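PDB 4MAD: beta-galactosidase from Bacillus circulans, which is a family 35 glycoside hydrolase that probably removes terminal non-reducing beta-D-galactose residues from beta-D-galactosides. Local coordinates for residues A[529-535]-A[582-588]. Residues are numbered along the deposited sequence; the frame is centred on the assembly and turned at random.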
loop_
_atom_site.group_PDB
_atom_site.type_symbol
_atom_site.label_atom_id
_atom_site.label_comp_id
_atom_site.label_asym_id
_atom_site.label_seq_id
_atom_site.Cartn_x
_atom_site.Cartn_y
_atom_site.Cartn_z
ATOM N N PHE A 529 6.879 6.503 18.284
ATOM C CA PHE A 529 5.849 7.084 17.459
ATOM C C PHE A 529 5.907 8.594 17.490
ATOM O O PHE A 529 6.071 9.156 18.512
ATOM C CB PHE A 529 4.486 6.614 17.899
ATOM C CG PHE A 529 4.379 5.120 18.068
ATOM C CD1 PHE A 529 3.835 4.324 17.086
ATOM C CD2 PHE A 529 4.803 4.490 19.223
ATOM C CE1 PHE A 529 3.736 3.008 17.235
ATOM C CE2 PHE A 529 4.678 3.151 19.347
ATOM C CZ PHE A 529 4.166 2.423 18.336
ATOM N N ILE A 530 5.760 9.214 16.336
ATOM C CA ILE A 530 5.736 10.644 16.242
ATOM C C ILE A 530 4.308 11.204 16.262
ATOM O O ILE A 530 3.539 10.892 15.435
ATOM C CB ILE A 530 6.416 11.144 14.941
ATOM C CG1 ILE A 530 7.823 10.621 14.818
ATOM C CG2 ILE A 530 6.468 12.602 14.936
ATOM C CD1 ILE A 530 8.558 11.103 13.603
ATOM N N ASP A 531 4.014 12.055 17.217
ATOM C CA ASP A 531 2.700 12.627 17.385
ATOM C C ASP A 531 2.579 13.886 16.560
ATOM O O ASP A 531 3.235 14.813 16.830
ATOM C CB ASP A 531 2.476 13.017 18.822
ATOM C CG ASP A 531 1.259 13.867 19.013
ATOM O OD1 ASP A 531 0.363 13.867 18.209
ATOM O OD2 ASP A 531 1.220 14.559 20.015
ATOM N N LEU A 532 1.759 13.828 15.533
ATOM C CA LEU A 532 1.652 14.868 14.553
ATOM C C LEU A 532 0.330 15.598 14.599
ATOM O O LEU A 532 -0.019 16.269 13.676
ATOM C CB LEU A 532 1.848 14.300 13.180
ATOM C CG LEU A 532 3.272 13.841 12.931
ATOM C CD1 LEU A 532 3.415 12.601 12.187
ATOM C CD2 LEU A 532 4.145 14.925 12.441
ATOM N N SER A 533 -0.349 15.431 15.735
ATOM C CA SER A 533 -1.679 15.970 15.962
ATOM C C SER A 533 -1.711 17.486 15.881
ATOM O O SER A 533 -2.725 18.057 15.573
ATOM C CB SER A 533 -2.273 15.516 17.304
ATOM O OG SER A 533 -1.529 15.961 18.378
ATOM N N GLU A 534 -0.608 18.115 16.242
ATOM C CA GLU A 534 -0.504 19.562 16.132
ATOM C C GLU A 534 -0.446 20.076 14.691
ATOM O O GLU A 534 -0.832 21.161 14.434
ATOM C CB GLU A 534 0.614 20.167 16.971
ATOM C CG GLU A 534 0.526 21.679 17.062
ATOM C CD GLU A 534 1.671 22.384 17.795
ATOM O OE1 GLU A 534 2.727 21.816 18.019
ATOM O OE2 GLU A 534 1.485 23.542 18.125
ATOM N N TRP A 535 0.124 19.286 13.816
ATOM C CA TRP A 535 0.405 19.638 12.446
ATOM C C TRP A 535 -0.810 19.417 11.558
ATOM O O TRP A 535 -1.835 19.048 12.035
ATOM C CB TRP A 535 1.645 18.896 11.963
ATOM C CG TRP A 535 2.885 19.351 12.704
ATOM C CD1 TRP A 535 3.273 19.017 13.954
ATOM C CD2 TRP A 535 3.881 20.236 12.205
ATOM N NE1 TRP A 535 4.388 19.673 14.269
ATOM C CE2 TRP A 535 4.814 20.402 13.205
ATOM C CE3 TRP A 535 4.052 20.917 11.014
ATOM C CZ2 TRP A 535 5.919 21.203 13.057
ATOM C CZ3 TRP A 535 5.153 21.708 10.868
ATOM C CH2 TRP A 535 6.060 21.863 11.885
ATOM N N HIS A 582 4.602 24.757 12.792
ATOM C CA HIS A 582 4.732 24.787 14.232
ATOM C C HIS A 582 6.189 24.586 14.630
ATOM O O HIS A 582 7.007 24.454 13.773
ATOM C CB HIS A 582 3.791 23.777 14.900
ATOM C CG HIS A 582 2.365 24.018 14.553
ATOM N ND1 HIS A 582 1.722 23.369 13.529
ATOM C CD2 HIS A 582 1.485 24.907 15.035
ATOM C CE1 HIS A 582 0.502 23.834 13.418
ATOM N NE2 HIS A 582 0.333 24.764 14.326
ATOM N N GLN A 583 6.495 24.666 15.913
ATOM C CA GLN A 583 7.881 24.698 16.321
ATOM C C GLN A 583 8.588 23.381 16.593
ATOM O O GLN A 583 9.756 23.333 16.671
ATOM C CB GLN A 583 8.050 25.621 17.507
ATOM C CG GLN A 583 7.629 27.025 17.318
ATOM C CD GLN A 583 8.403 27.787 16.266
ATOM O OE1 GLN A 583 9.562 27.532 16.003
ATOM N NE2 GLN A 583 7.747 28.755 15.671
ATOM N N SER A 584 7.806 22.341 16.751
ATOM C CA SER A 584 8.284 21.064 17.230
ATOM C C SER A 584 7.342 19.910 16.995
ATOM O O SER A 584 6.227 20.077 16.678
ATOM C CB SER A 584 8.510 21.150 18.728
ATOM O OG SER A 584 7.307 21.217 19.387
ATOM N N VAL A 585 7.816 18.618 17.215
ATOM C CA VAL A 585 7.037 17.449 17.397
ATOM C C VAL A 585 7.526 16.662 18.654
ATOM O O VAL A 585 8.593 16.846 19.075
ATOM C CB VAL A 585 7.095 16.527 16.165
ATOM C CG1 VAL A 585 6.477 17.213 14.957
ATOM C CG2 VAL A 585 8.530 16.113 15.876
ATOM N N THR A 586 6.730 15.739 18.939
ATOM C CA THR A 586 7.046 14.955 20.113
ATOM C C THR A 586 7.000 13.470 19.829
ATOM O O THR A 586 6.190 13.047 19.096
ATOM C CB THR A 586 6.068 15.166 21.239
ATOM O OG1 THR A 586 5.666 16.501 21.253
ATOM C CG2 THR A 586 6.754 14.910 22.514
ATOM N N PHE A 587 7.911 12.709 20.397
ATOM C CA PHE A 587 7.954 11.312 20.136
ATOM C C PHE A 587 7.313 10.634 21.365
ATOM O O PHE A 587 7.666 10.924 22.441
ATOM C CB PHE A 587 9.384 10.840 19.928
ATOM C CG PHE A 587 9.965 11.236 18.611
ATOM C CD1 PHE A 587 10.209 10.330 17.638
ATOM C CD2 PHE A 587 10.241 12.526 18.373
ATOM C CE1 PHE A 587 10.694 10.718 16.442
ATOM C CE2 PHE A 587 10.736 12.920 17.176
ATOM C CZ PHE A 587 10.970 12.007 16.224
ATOM N N VAL A 588 6.373 9.742 21.148
ATOM C CA VAL A 588 5.634 9.096 22.212
ATOM C C VAL A 588 5.732 7.559 22.123
ATOM O O VAL A 588 6.224 7.056 21.161
ATOM C CB VAL A 588 4.181 9.548 22.203
ATOM C CG1 VAL A 588 4.118 10.984 22.321
ATOM C CG2 VAL A 588 3.529 9.144 20.953
#
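The indole of W535 meets H582 over one face, where H582 CB lies above the six-membered ring, 4.1 Å from its centroid, while the imidazole turns an edge toward the five-membered ring in a T-shaped pair with planes at 82°. E534 covers a face of that imidazole, its CG 3.9 Å from the ring centroid in a CH-pi contact and its carboxylate stacked at 25° to the ring. At the indole edge, W535 NE1 donates to S584 O (3.1 Å), in the ring plane but above the carbonyl plane. With chi1 at -66°, CG beside the backbone N, the indole reaches across to this carbonyl and to V585 CG1. A leucine in place of W535 would probably leave S584 O without this donor and H582 without its aromatic partner. An Asx turn, D531 OD1 accepting from S533 N, leads into the type I turn L532–W535. Before it, strand 529-531 pairs antiparallel with 584-588: F529 and V588 exchange hydrogen bonds both ways, V588 N to F529 O at 2.7 Å, and D531 N adds one to T586 O. I530 CG1 packs 3.3 Å from F587 CE1. In the antiparallel sheet, strand 584-588 is flanked by 528-531, from the galactose-binding family region, and 357-366, while L575 of strand 569-577 touches L532, W535 and V585.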